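Local coordinates for outer protein YopM (Yersinia pestis, PDB 1JL5) that probably acts as a leucine-rich-repeat effector that alters host cell physiology and promotes bacterial survival in host tissues, at residues V352-N358 with P373-S378; L295-L299 with C313-P317; W43-E47 with R58-V62; L65-L69 with P87-L93. All coordinates share one frame; numbering follows the deposited sequence.

Interaction 1: V352-N358 with P373-S378; sequences VPELPQN and PDIPES
With CG set beside its backbone N (chi1 -60°), Leu355 drops its branch onto the loop of the following coil, where CD1 comes 3.6 Å from Pro373 CG and 3.7 Å from Ile375 CD1. Its CB lies tightly against the ring of Pro376 (3.4 Å to CD), the two side chains crossing at about a right angle. Val352 CB meets Pro373 CG at 3.5 Å. Proline suits these places because its ring is rigid and apolar and needs no backbone N-H partner. Water bridges the remaining polar atoms: one molecule accepts from Leu355 N and donates to Asp374 O, another links Gln357 O and OE1 to Ser378 N, and a third runs from Gln357 OE1 to Glu377 N. Bent at chi2 (-49°), Gln357 brings its amide back over the edge of the contact, with OE1 3.7 Å from Pro376 CB. Ser378 OG lies 2.7 Å from Gln357 O and also within hydrogen-bonding distance of Leu359 O, two acceptors for one proton. The contact stacks two successive loops of the solenoid, and Leu355, Pro373 and Ile375 all rest on Leu362 of strand 361-363, between strands 341-343 and 381-385.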
loop_
_atom_site.group_PDB
_atom_site.type_symbol
_atom_site.label_atom_id
_atom_site.label_comp_id
_atom_site.label_asym_id
_atom_site.label_seq_id
_atom_site.Cartn_x
_atom_site.Cartn_y
_atom_site.Cartn_z
ATOM N N VAL A 352 -23.143 8.426 -5.266
ATOM C CA VAL A 352 -22.619 7.627 -6.349
ATOM C C VAL A 352 -23.894 7.365 -7.141
ATOM O O VAL A 352 -24.913 6.992 -6.565
ATOM C CB VAL A 352 -22.050 6.296 -5.847
ATOM C CG1 VAL A 352 -21.681 5.415 -7.027
ATOM C CG2 VAL A 352 -20.837 6.550 -4.971
ATOM N N PRO A 353 -23.870 7.586 -8.461
ATOM C CA PRO A 353 -25.090 7.339 -9.233
ATOM C C PRO A 353 -25.534 5.896 -9.036
ATOM O O PRO A 353 -24.777 5.070 -8.519
ATOM C CB PRO A 353 -24.651 7.607 -10.671
ATOM C CG PRO A 353 -23.527 8.588 -10.514
ATOM C CD PRO A 353 -22.775 8.032 -9.336
ATOM N N GLU A 354 -26.760 5.596 -9.445
ATOM C CA GLU A 354 -27.272 4.241 -9.325
ATOM C C GLU A 354 -26.260 3.329 -9.993
ATOM O O GLU A 354 -25.855 3.555 -11.133
ATOM C CB GLU A 354 -28.617 4.120 -10.025
ATOM C CG GLU A 354 -29.247 2.757 -9.867
ATOM C CD GLU A 354 -30.625 2.701 -10.470
ATOM O OE1 GLU A 354 -30.737 2.855 -11.704
ATOM O OE2 GLU A 354 -31.596 2.508 -9.708
ATOM N N LEU A 355 -25.848 2.296 -9.280
ATOM C CA LEU A 355 -24.858 1.380 -9.803
ATOM C C LEU A 355 -25.427 0.380 -10.789
ATOM O O LEU A 355 -26.494 -0.182 -10.573
ATOM C CB LEU A 355 -24.192 0.641 -8.647
ATOM C CG LEU A 355 -23.476 1.572 -7.665
ATOM C CD1 LEU A 355 -22.896 0.760 -6.521
ATOM C CD2 LEU A 355 -22.371 2.338 -8.404
ATOM N N PRO A 356 -24.717 0.155 -11.902
ATOM C CA PRO A 356 -25.199 -0.804 -12.896
ATOM C C PRO A 356 -25.191 -2.188 -12.254
ATOM O O PRO A 356 -24.346 -2.482 -11.409
ATOM C CB PRO A 356 -24.193 -0.656 -14.032
ATOM C CG PRO A 356 -22.935 -0.253 -13.321
ATOM C CD PRO A 356 -23.433 0.746 -12.311
ATOM N N GLN A 357 -26.133 -3.030 -12.654
ATOM C CA GLN A 357 -26.277 -4.364 -12.086
ATOM C C GLN A 357 -25.157 -5.366 -12.313
ATOM O O GLN A 357 -25.158 -6.431 -11.708
ATOM C CB GLN A 357 -27.606 -4.966 -12.547
ATOM C CG GLN A 357 -28.804 -4.217 -11.996
ATOM C CD GLN A 357 -28.684 -3.987 -10.502
ATOM O OE1 GLN A 357 -28.423 -4.920 -9.740
ATOM N NE2 GLN A 357 -28.874 -2.741 -10.074
ATOM N N ASN A 358 -24.212 -5.044 -13.183
ATOM C CA ASN A 358 -23.092 -5.943 -13.446
ATOM C C ASN A 358 -21.811 -5.348 -12.861
ATOM O O ASN A 358 -20.712 -5.842 -13.120
ATOM C CB ASN A 358 -22.915 -6.152 -14.954
ATOM C CG ASN A 358 -23.443 -7.492 -15.429
ATOM O OD1 ASN A 358 -22.738 -8.500 -15.386
ATOM N ND2 ASN A 358 -24.693 -7.511 -15.884
ATOM N N PRO A 373 -24.233 4.095 -2.138
ATOM C CA PRO A 373 -25.291 3.760 -3.088
ATOM C C PRO A 373 -25.688 2.309 -2.872
ATOM O O PRO A 373 -24.946 1.546 -2.249
ATOM C CB PRO A 373 -24.608 3.967 -4.428
ATOM C CG PRO A 373 -23.215 3.475 -4.142
ATOM C CD PRO A 373 -22.914 4.108 -2.797
ATOM N N ASP A 374 -26.859 1.923 -3.363
ATOM C CA ASP A 374 -27.269 0.539 -3.224
ATOM C C ASP A 374 -26.208 -0.246 -3.974
ATOM O O ASP A 374 -25.843 0.100 -5.095
ATOM C CB ASP A 374 -28.645 0.308 -3.851
ATOM C CG ASP A 374 -29.749 1.017 -3.101
ATOM O OD1 ASP A 374 -29.816 0.857 -1.863
ATOM O OD2 ASP A 374 -30.551 1.730 -3.745
ATOM N N ILE A 375 -25.693 -1.292 -3.350
ATOM C CA ILE A 375 -24.663 -2.093 -3.977
ATOM C C ILE A 375 -25.245 -3.275 -4.726
ATOM O O ILE A 375 -25.838 -4.170 -4.129
ATOM C CB ILE A 375 -23.659 -2.612 -2.932
ATOM C CG1 ILE A 375 -23.069 -1.430 -2.160
ATOM C CG2 ILE A 375 -22.565 -3.411 -3.607
ATOM C CD1 ILE A 375 -22.520 -0.320 -3.052
ATOM N N PRO A 376 -25.102 -3.283 -6.058
ATOM C CA PRO A 376 -25.633 -4.400 -6.838
ATOM C C PRO A 376 -25.000 -5.682 -6.318
ATOM O O PRO A 376 -23.854 -5.673 -5.864
ATOM C CB PRO A 376 -25.187 -4.066 -8.259
ATOM C CG PRO A 376 -25.238 -2.568 -8.268
ATOM C CD PRO A 376 -24.590 -2.221 -6.941
ATOM N N GLU A 377 -25.746 -6.779 -6.379
ATOM C CA GLU A 377 -25.244 -8.061 -5.907
ATOM C C GLU A 377 -23.994 -8.442 -6.687
ATOM O O GLU A 377 -23.162 -9.218 -6.217
ATOM C CB GLU A 377 -26.316 -9.140 -6.077
ATOM C CG GLU A 377 -26.614 -9.928 -4.808
ATOM C CD GLU A 377 -27.349 -9.106 -3.761
ATOM O OE1 GLU A 377 -26.855 -8.017 -3.394
ATOM O OE2 GLU A 377 -28.424 -9.554 -3.301
ATOM N N SER A 378 -23.859 -7.886 -7.886
ATOM C CA SER A 378 -22.709 -8.178 -8.731
ATOM C C SER A 378 -21.402 -7.647 -8.145
ATOM O O SER A 378 -20.336 -8.203 -8.387
ATOM C CB SER A 378 -22.915 -7.572 -10.116
ATOM O OG SER A 378 -23.115 -6.175 -10.017
HETATM O O HOH W 1 -26.747 1.798 -6.782
HETATM O O HOH W 2 -26.177 -7.033 -9.491
HETATM O O HOH W 3 -28.427 -6.445 -7.390
#

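Interaction 2: L295-L299 with C313-P317; sequences LPPNL and CDLPP
This is apolar packing between two successive loops of the solenoid, each leading into a strand of the parallel array: loop 295-299 runs into strand 301-303, and loop 313-317 into strand 321-323. No hydrogen bond crosses it, and Pro316 and Leu295 give up most of the buried surface. Leu295 sends its branch toward the next coil with CG beside the backbone N (chi1 -70°). There CG meets Cys313 SG at 3.4 Å; the sulfur, compact and weakly polar, packs well against the branch. The Leu295 and Leu315 side chains lie side by side, pointing the same way, with Leu295 CD1 3.5 Å from Leu315 CD2. The ring of Pro316 packs against the opposing turn. Its CD reaches Leu295 CB (3.7 Å), its CG reaches Leu299 CB (3.8 Å), and its CB lies 3.2 Å from Pro296 O. That oxygen already closes the type I turn by accepting from Leu299 N at 3.2 Å, so the ring covers a carbonyl that has its partner. Pro297 O and Leu299 O both lie within hydrogen-bonding reach of Ser318 OG. Proline suits both loops, since its fixed phi fits extended chain in Pro316 and the second position of the turn in Pro297. A bound calcium ion lies about 8 Å from the side chain of Pro297. The arrangement is consistent with the leucine-rich-repeat solenoid, where loops of successive coils stack, here at the LRR 11 to LRR 12 boundary.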
loop_
_atom_site.group_PDB
_atom_site.type_symbol
_atom_site.label_atom_id
_atom_site.label_comp_id
_atom_site.label_asym_id
_atom_site.label_seq_id
_atom_site.Cartn_x
_atom_site.Cartn_y
_atom_site.Cartn_z
ATOM N N LEU A 295 -16.196 11.170 -24.743
ATOM C CA LEU A 295 -15.556 9.893 -24.561
ATOM C C LEU A 295 -15.922 9.066 -25.766
ATOM O O LEU A 295 -17.035 9.152 -26.274
ATOM C CB LEU A 295 -16.041 9.223 -23.281
ATOM C CG LEU A 295 -15.536 9.932 -22.027
ATOM C CD1 LEU A 295 -16.086 9.234 -20.801
ATOM C CD2 LEU A 295 -14.006 9.931 -22.026
ATOM N N PRO A 296 -14.968 8.284 -26.271
ATOM C CA PRO A 296 -15.227 7.440 -27.435
ATOM C C PRO A 296 -16.469 6.598 -27.117
ATOM O O PRO A 296 -16.648 6.144 -25.989
ATOM C CB PRO A 296 -13.951 6.615 -27.534
ATOM C CG PRO A 296 -12.910 7.546 -27.020
ATOM C CD PRO A 296 -13.575 8.147 -25.815
ATOM N N PRO A 297 -17.336 6.374 -28.112
ATOM C CA PRO A 297 -18.567 5.598 -27.937
ATOM C C PRO A 297 -18.373 4.133 -27.570
ATOM O O PRO A 297 -19.289 3.493 -27.059
ATOM C CB PRO A 297 -19.258 5.761 -29.286
ATOM C CG PRO A 297 -18.101 5.755 -30.222
ATOM C CD PRO A 297 -17.117 6.683 -29.535
ATOM N N ASN A 298 -17.185 3.606 -27.834
ATOM C CA ASN A 298 -16.895 2.209 -27.546
ATOM C C ASN A 298 -15.833 2.055 -26.475
ATOM O O ASN A 298 -15.217 1.000 -26.347
ATOM C CB ASN A 298 -16.431 1.516 -28.821
ATOM C CG ASN A 298 -17.336 1.810 -29.988
ATOM O OD1 ASN A 298 -18.539 1.562 -29.923
ATOM N ND2 ASN A 298 -16.769 2.357 -31.061
ATOM N N LEU A 299 -15.613 3.112 -25.710
ATOM C CA LEU A 299 -14.609 3.068 -24.664
ATOM C C LEU A 299 -14.990 2.020 -23.625
ATOM O O LEU A 299 -16.112 2.014 -23.127
ATOM C CB LEU A 299 -14.499 4.435 -23.989
ATOM C CG LEU A 299 -13.219 4.689 -23.200
ATOM C CD1 LEU A 299 -12.037 4.774 -24.164
ATOM C CD2 LEU A 299 -13.359 5.980 -22.416
ATOM N N CYS A 313 -18.443 13.897 -18.952
ATOM C CA CYS A 313 -19.472 13.924 -19.968
ATOM C C CYS A 313 -20.180 12.595 -19.765
ATOM O O CYS A 313 -19.756 11.782 -18.941
ATOM C CB CYS A 313 -18.826 13.942 -21.341
ATOM S SG CYS A 313 -17.618 12.615 -21.495
ATOM N N ASP A 314 -21.252 12.365 -20.507
ATOM C CA ASP A 314 -21.958 11.109 -20.381
ATOM C C ASP A 314 -20.968 10.015 -20.709
ATOM O O ASP A 314 -20.073 10.195 -21.533
ATOM C CB ASP A 314 -23.143 11.048 -21.342
ATOM C CG ASP A 314 -24.215 12.050 -20.993
ATOM O OD1 ASP A 314 -24.538 12.178 -19.791
ATOM O OD2 ASP A 314 -24.736 12.703 -21.918
ATOM N N LEU A 315 -21.123 8.879 -20.052
ATOM C CA LEU A 315 -20.228 7.769 -20.278
ATOM C C LEU A 315 -20.785 6.865 -21.361
ATOM O O LEU A 315 -21.984 6.608 -21.413
ATOM C CB LEU A 315 -20.053 6.991 -18.980
ATOM C CG LEU A 315 -19.620 7.899 -17.826
ATOM C CD1 LEU A 315 -19.723 7.153 -16.510
ATOM C CD2 LEU A 315 -18.201 8.394 -18.085
ATOM N N PRO A 316 -19.917 6.386 -22.256
ATOM C CA PRO A 316 -20.390 5.503 -23.319
ATOM C C PRO A 316 -20.930 4.235 -22.668
ATOM O O PRO A 316 -20.346 3.723 -21.716
ATOM C CB PRO A 316 -19.130 5.259 -24.151
ATOM C CG PRO A 316 -18.030 5.389 -23.146
ATOM C CD PRO A 316 -18.460 6.582 -22.334
ATOM N N PRO A 317 -22.072 3.725 -23.156
ATOM C CA PRO A 317 -22.648 2.510 -22.577
ATOM C C PRO A 317 -21.694 1.321 -22.625
ATOM O O PRO A 317 -21.903 0.321 -21.956
ATOM C CB PRO A 317 -23.914 2.298 -23.413
ATOM C CG PRO A 317 -23.570 2.934 -24.721
ATOM C CD PRO A 317 -22.881 4.200 -24.289
#

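Interaction 3: W43-E47 with R58-V62; sequences WSEWE and REMAV
Trp46 and Arg58 hold together the tightly packed part of an antiparallel helical hairpin, built from helices 36-48 and 58-71, whose axes here come within 9.2 Å. Trp46 turns its indole across to the other helix with CG anti to the backbone N (chi1 167°), and the arginine chain, extended from CG to NE, lies along one face of the ring. The guanidinium stacks flat on the indole, the two planes only 9° apart, and Arg58 CZ is 3.8 Å from the centroid of the five-membered ring, an off-centre cation-pi contact. Farther back, Arg58 CD sits over the six-membered ring, 3.5 Å from its centroid, as a CH-pi contact. At the edge of the indole lie Ala61 CB, whose small side chain suits a place so close to the ring, and Val62 CG2. The aliphatic part of Glu47 belongs to this packed side too: it runs past Arg58 in the opposite direction, CG 3.7 Å from Arg58 CB, and crosses Val62 at about a right angle. Polar ends are satisfied as well: Trp46 NE1 bonds Ser85 OG, and Arg58 NE forms a salt bridge with Glu56. The looser part is where the Glu47 carboxylate faces the exposed Glu59, OE2 lying 3.9 Å from Glu59 OE1, a pair of like charges. A bound calcium ion about 3 Å from the Glu59 side chain may offset part of the negative charge. On the packed side, Arg58 NH1 also donates to Trp46 O at 2.7 Å, standing 37° out of the carbonyl plane.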
loop_
_atom_site.group_PDB
_atom_site.type_symbol
_atom_site.label_atom_id
_atom_site.label_comp_id
_atom_site.label_asym_id
_atom_site.label_seq_id
_atom_site.Cartn_x
_atom_site.Cartn_y
_atom_site.Cartn_z
ATOM N N TRP A 43 31.520 -29.293 -22.742
ATOM C CA TRP A 43 30.461 -28.954 -21.808
ATOM C C TRP A 43 30.744 -29.415 -20.391
ATOM O O TRP A 43 30.456 -28.698 -19.434
ATOM C CB TRP A 43 29.138 -29.523 -22.304
ATOM C CG TRP A 43 28.751 -28.923 -23.610
ATOM C CD1 TRP A 43 29.152 -27.714 -24.096
ATOM C CD2 TRP A 43 27.864 -29.475 -24.583
ATOM N NE1 TRP A 43 28.568 -27.476 -25.311
ATOM C CE2 TRP A 43 27.770 -28.539 -25.636
ATOM C CE3 TRP A 43 27.134 -30.663 -24.670
ATOM C CZ2 TRP A 43 26.978 -28.758 -26.763
ATOM C CZ3 TRP A 43 26.345 -30.880 -25.790
ATOM C CH2 TRP A 43 26.274 -29.932 -26.822
ATOM N N SER A 44 31.311 -30.608 -20.252
ATOM C CA SER A 44 31.631 -31.112 -18.930
ATOM C C SER A 44 32.745 -30.272 -18.341
ATOM O O SER A 44 32.783 -30.044 -17.138
ATOM C CB SER A 44 32.044 -32.577 -19.007
ATOM O OG SER A 44 30.917 -33.360 -19.367
ATOM N N GLU A 45 33.649 -29.804 -19.194
ATOM C CA GLU A 45 34.753 -28.975 -18.730
ATOM C C GLU A 45 34.142 -27.669 -18.242
ATOM O O GLU A 45 34.478 -27.159 -17.173
ATOM C CB GLU A 45 35.727 -28.707 -19.875
ATOM C CG GLU A 45 36.970 -27.926 -19.477
ATOM C CD GLU A 45 37.681 -28.527 -18.274
ATOM O OE1 GLU A 45 37.712 -29.772 -18.150
ATOM O OE2 GLU A 45 38.222 -27.748 -17.455
ATOM N N TRP A 46 33.238 -27.132 -19.048
ATOM C CA TRP A 46 32.558 -25.900 -18.707
ATOM C C TRP A 46 31.812 -26.138 -17.400
ATOM O O TRP A 46 31.854 -25.320 -16.488
ATOM C CB TRP A 46 31.578 -25.534 -19.812
ATOM C CG TRP A 46 30.621 -24.478 -19.421
ATOM C CD1 TRP A 46 30.866 -23.139 -19.320
ATOM C CD2 TRP A 46 29.254 -24.667 -19.068
ATOM N NE1 TRP A 46 29.732 -22.483 -18.928
ATOM C CE2 TRP A 46 28.724 -23.398 -18.761
ATOM C CE3 TRP A 46 28.421 -25.791 -18.976
ATOM C CZ2 TRP A 46 27.397 -23.216 -18.377
ATOM C CZ3 TRP A 46 27.098 -25.611 -18.595
ATOM C CH2 TRP A 46 26.602 -24.332 -18.297
ATOM N N GLU A 47 31.140 -27.275 -17.311
ATOM C CA GLU A 47 30.407 -27.598 -16.107
ATOM C C GLU A 47 31.323 -27.596 -14.893
ATOM O O GLU A 47 30.986 -27.015 -13.864
ATOM C CB GLU A 47 29.762 -28.965 -16.236
ATOM C CG GLU A 47 28.875 -29.309 -15.071
ATOM C CD GLU A 47 28.295 -30.681 -15.212
ATOM O OE1 GLU A 47 28.125 -31.129 -16.362
ATOM O OE2 GLU A 47 27.999 -31.312 -14.179
ATOM N N ARG A 58 25.122 -25.803 -14.111
ATOM C CA ARG A 58 25.764 -26.226 -15.334
ATOM C C ARG A 58 25.452 -27.675 -15.641
ATOM O O ARG A 58 25.379 -28.058 -16.801
ATOM C CB ARG A 58 27.261 -25.996 -15.228
ATOM C CG ARG A 58 27.562 -24.553 -14.942
ATOM C CD ARG A 58 28.942 -24.168 -15.376
ATOM N NE ARG A 58 29.124 -22.729 -15.259
ATOM C CZ ARG A 58 30.214 -22.087 -15.655
ATOM N NH1 ARG A 58 31.217 -22.764 -16.197
ATOM N NH2 ARG A 58 30.301 -20.771 -15.509
ATOM N N GLU A 59 25.247 -28.481 -14.607
ATOM C CA GLU A 59 24.932 -29.877 -14.846
ATOM C C GLU A 59 23.655 -29.953 -15.661
ATOM O O GLU A 59 23.582 -30.673 -16.655
ATOM C CB GLU A 59 24.744 -30.634 -13.538
ATOM C CG GLU A 59 24.329 -32.075 -13.760
ATOM C CD GLU A 59 24.338 -32.875 -12.484
ATOM O OE1 GLU A 59 25.350 -32.802 -11.762
ATOM O OE2 GLU A 59 23.345 -33.582 -12.200
ATOM N N MET A 60 22.646 -29.201 -15.235
ATOM C CA MET A 60 21.380 -29.182 -15.948
ATOM C C MET A 60 21.628 -28.600 -17.329
ATOM O O MET A 60 21.108 -29.096 -18.327
ATOM C CB MET A 60 20.358 -28.320 -15.209
ATOM C CG MET A 60 19.031 -28.184 -15.947
ATOM S SD MET A 60 18.110 -29.734 -16.037
ATOM C CE MET A 60 18.587 -30.359 -17.638
ATOM N N ALA A 61 22.425 -27.541 -17.378
ATOM C CA ALA A 61 22.740 -26.906 -18.644
ATOM C C ALA A 61 23.392 -27.930 -19.565
ATOM O O ALA A 61 22.970 -28.108 -20.705
ATOM C CB ALA A 61 23.674 -25.731 -18.421
ATOM N N VAL A 62 24.419 -28.607 -19.063
ATOM C CA VAL A 62 25.106 -29.613 -19.862
ATOM C C VAL A 62 24.093 -30.641 -20.318
ATOM O O VAL A 62 24.100 -31.072 -21.465
ATOM C CB VAL A 62 26.209 -30.317 -19.065
ATOM C CG1 VAL A 62 26.753 -31.488 -19.864
ATOM C CG2 VAL A 62 27.321 -29.330 -18.750
#

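Interaction 4: L65-L69 with P87-L93; sequences LRDCL and PELPPHL
Leu65 and Pro90 bury the most surface here, with Cys68 and Leu69 next. Leu65 spreads its two methyls over separate proline rings: its CD1 presses on the CG corner of the Pro87 ring at 3.3 Å, tighter than usual for two carbons, and CD2 reaches Pro90 CD at 3.7 Å, the side chains crossing at about a right angle. A branched leucine is well suited to spanning both rings from a single position on the helix. Pro90 packs against Leu65 and, a turn later, Cys68 and Leu69. Its CG is 3.5 Å from Cys68 SG, and its CB is 4.2 Å from Leu69 CD1. Cys68, with SG anti to the backbone N (chi1 176°), places its sulfur against Pro90 and Leu93, also 3.5 Å from Leu93 CD1; the compact, weakly polar thiol packs against both side chains. Leu69 adds a further contact, its CD1 pressed to Pro91 CD at 3.4 Å. No hydrogen bond crosses the interface, as fits surfaces made of proline rings and aliphatic branches. Within the segments, Leu69 N bonds Leu65 O along the helix, while a weak bond from Leu93 N to Pro90 O closes a type I turn. Helix 58-71 thus caps the first coil of the repeat array. Leu65, Pro90 and Leu93 all rest on Leu76 of strand 75-77, and helix 36-48 lends Trp43 to Pro87 and Tyr39 to Pro91 and Leu69.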
loop_
_atom_site.group_PDB
_atom_site.type_symbol
_atom_site.label_atom_id
_atom_site.label_comp_id
_atom_site.label_asym_id
_atom_site.label_seq_id
_atom_site.Cartn_x
_atom_site.Cartn_y
_atom_site.Cartn_z
ATOM N N LEU A 65 22.278 -29.084 -22.973
ATOM C CA LEU A 65 23.190 -28.989 -24.101
ATOM C C LEU A 65 23.290 -30.323 -24.818
ATOM O O LEU A 65 23.136 -30.405 -26.036
ATOM C CB LEU A 65 24.570 -28.562 -23.611
ATOM C CG LEU A 65 24.679 -27.089 -23.228
ATOM C CD1 LEU A 65 25.876 -26.868 -22.329
ATOM C CD2 LEU A 65 24.776 -26.258 -24.500
ATOM N N ARG A 66 23.548 -31.369 -24.046
ATOM C CA ARG A 66 23.683 -32.706 -24.596
ATOM C C ARG A 66 22.403 -33.124 -25.291
ATOM O O ARG A 66 22.427 -33.557 -26.443
ATOM C CB ARG A 66 24.016 -33.696 -23.482
ATOM C CG ARG A 66 25.306 -33.385 -22.756
ATOM C CD ARG A 66 25.557 -34.424 -21.696
ATOM N NE ARG A 66 25.640 -35.749 -22.297
ATOM C CZ ARG A 66 26.758 -36.458 -22.384
ATOM N NH1 ARG A 66 27.895 -35.974 -21.902
ATOM N NH2 ARG A 66 26.736 -37.649 -22.959
ATOM N N ASP A 67 21.284 -32.995 -24.587
ATOM C CA ASP A 67 20.005 -33.371 -25.159
ATOM C C ASP A 67 19.799 -32.612 -26.457
ATOM O O ASP A 67 19.378 -33.176 -27.465
ATOM C CB ASP A 67 18.867 -33.054 -24.194
ATOM C CG ASP A 67 17.552 -33.626 -24.662
ATOM O OD1 ASP A 67 17.474 -34.865 -24.800
ATOM O OD2 ASP A 67 16.603 -32.846 -24.900
ATOM N N CYS A 68 20.110 -31.325 -26.428
ATOM C CA CYS A 68 19.962 -30.501 -27.609
ATOM C C CYS A 68 20.837 -31.043 -28.725
ATOM O O CYS A 68 20.388 -31.223 -29.856
ATOM C CB CYS A 68 20.363 -29.065 -27.305
ATOM S SG CYS A 68 20.305 -28.029 -28.754
ATOM N N LEU A 69 22.097 -31.297 -28.395
ATOM C CA LEU A 69 23.045 -31.823 -29.360
ATOM C C LEU A 69 22.559 -33.161 -29.900
ATOM O O LEU A 69 22.478 -33.357 -31.110
ATOM C CB LEU A 69 24.409 -32.006 -28.701
ATOM C CG LEU A 69 25.565 -32.389 -29.624
ATOM C CD1 LEU A 69 25.842 -31.253 -30.591
ATOM C CD2 LEU A 69 26.796 -32.690 -28.792
ATOM N N PRO A 87 28.904 -22.611 -22.615
ATOM C CA PRO A 87 30.026 -23.221 -23.315
ATOM C C PRO A 87 29.650 -23.135 -24.783
ATOM O O PRO A 87 28.623 -22.544 -25.129
ATOM C CB PRO A 87 30.002 -24.642 -22.795
ATOM C CG PRO A 87 28.530 -24.900 -22.690
ATOM C CD PRO A 87 27.999 -23.633 -22.065
ATOM N N GLU A 88 30.469 -23.712 -25.648
ATOM C CA GLU A 88 30.168 -23.689 -27.063
ATOM C C GLU A 88 28.772 -24.271 -27.216
ATOM O O GLU A 88 28.429 -25.255 -26.570
ATOM C CB GLU A 88 31.168 -24.541 -27.828
ATOM C CG GLU A 88 31.130 -24.317 -29.324
ATOM C CD GLU A 88 32.102 -25.219 -30.048
ATOM O OE1 GLU A 88 33.216 -25.406 -29.523
ATOM O OE2 GLU A 88 31.754 -25.733 -31.130
ATOM N N LEU A 89 27.970 -23.665 -28.079
ATOM C CA LEU A 89 26.602 -24.114 -28.285
ATOM C C LEU A 89 26.488 -25.242 -29.288
ATOM O O LEU A 89 27.367 -25.426 -30.128
ATOM C CB LEU A 89 25.755 -22.942 -28.774
ATOM C CG LEU A 89 25.745 -21.712 -27.866
ATOM C CD1 LEU A 89 25.077 -20.556 -28.583
ATOM C CD2 LEU A 89 25.025 -22.048 -26.566
ATOM N N PRO A 90 25.411 -26.036 -29.197
ATOM C CA PRO A 90 25.282 -27.115 -30.174
ATOM C C PRO A 90 25.449 -26.422 -31.526
ATOM O O PRO A 90 24.947 -25.318 -31.727
ATOM C CB PRO A 90 23.872 -27.624 -29.921
ATOM C CG PRO A 90 23.780 -27.512 -28.420
ATOM C CD PRO A 90 24.369 -26.133 -28.160
ATOM N N PRO A 91 26.169 -27.059 -32.460
ATOM C CA PRO A 91 26.453 -26.544 -33.803
ATOM C C PRO A 91 25.333 -25.947 -34.652
ATOM O O PRO A 91 25.520 -24.908 -35.289
ATOM C CB PRO A 91 27.123 -27.733 -34.488
ATOM C CG PRO A 91 26.478 -28.909 -33.821
ATOM C CD PRO A 91 26.506 -28.490 -32.373
ATOM N N HIS A 92 24.171 -26.580 -34.680
ATOM C CA HIS A 92 23.108 -26.061 -35.526
ATOM C C HIS A 92 21.932 -25.508 -34.756
ATOM O O HIS A 92 20.786 -25.574 -35.199
ATOM C CB HIS A 92 22.667 -27.151 -36.499
ATOM C CG HIS A 92 23.810 -27.754 -37.254
ATOM N ND1 HIS A 92 24.463 -28.890 -36.831
ATOM C CD2 HIS A 92 24.481 -27.319 -38.348
ATOM C CE1 HIS A 92 25.489 -29.129 -37.628
ATOM N NE2 HIS A 92 25.522 -28.188 -38.557
ATOM N N LEU A 93 22.238 -24.945 -33.596
ATOM C CA LEU A 93 21.218 -24.366 -32.757
ATOM C C LEU A 93 20.560 -23.240 -33.534
ATOM O O LEU A 93 21.231 -22.403 -34.138
ATOM C CB LEU A 93 21.841 -23.826 -31.473
ATOM C CG LEU A 93 20.848 -23.472 -30.370
ATOM C CD1 LEU A 93 20.097 -24.725 -29.951
ATOM C CD2 LEU A 93 21.592 -22.867 -29.190
#

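In the fold
The contacts follow one another along the chain in the order 3, 4, 2, 1. Interactions 3 and 4 share helix 58-71, have centres 11 Å apart and touch directly: Trp43 NE1 probably hydrogen-bonds Glu88 O at 2.6 Å, so the helical hairpin is fastened to the first repeat loop. Interactions 2 and 1, centred 19 Å apart without touching, belong to the later coils and repeat one theme, leucine and proline packing between successive loops. The two groups lie on opposite sides of the chain's centre, with centres 55 to 61 Å apart. For the protein this means that the hairpin caps one end of the solenoid, while its coils stack, strand beside parallel strand, toward the other.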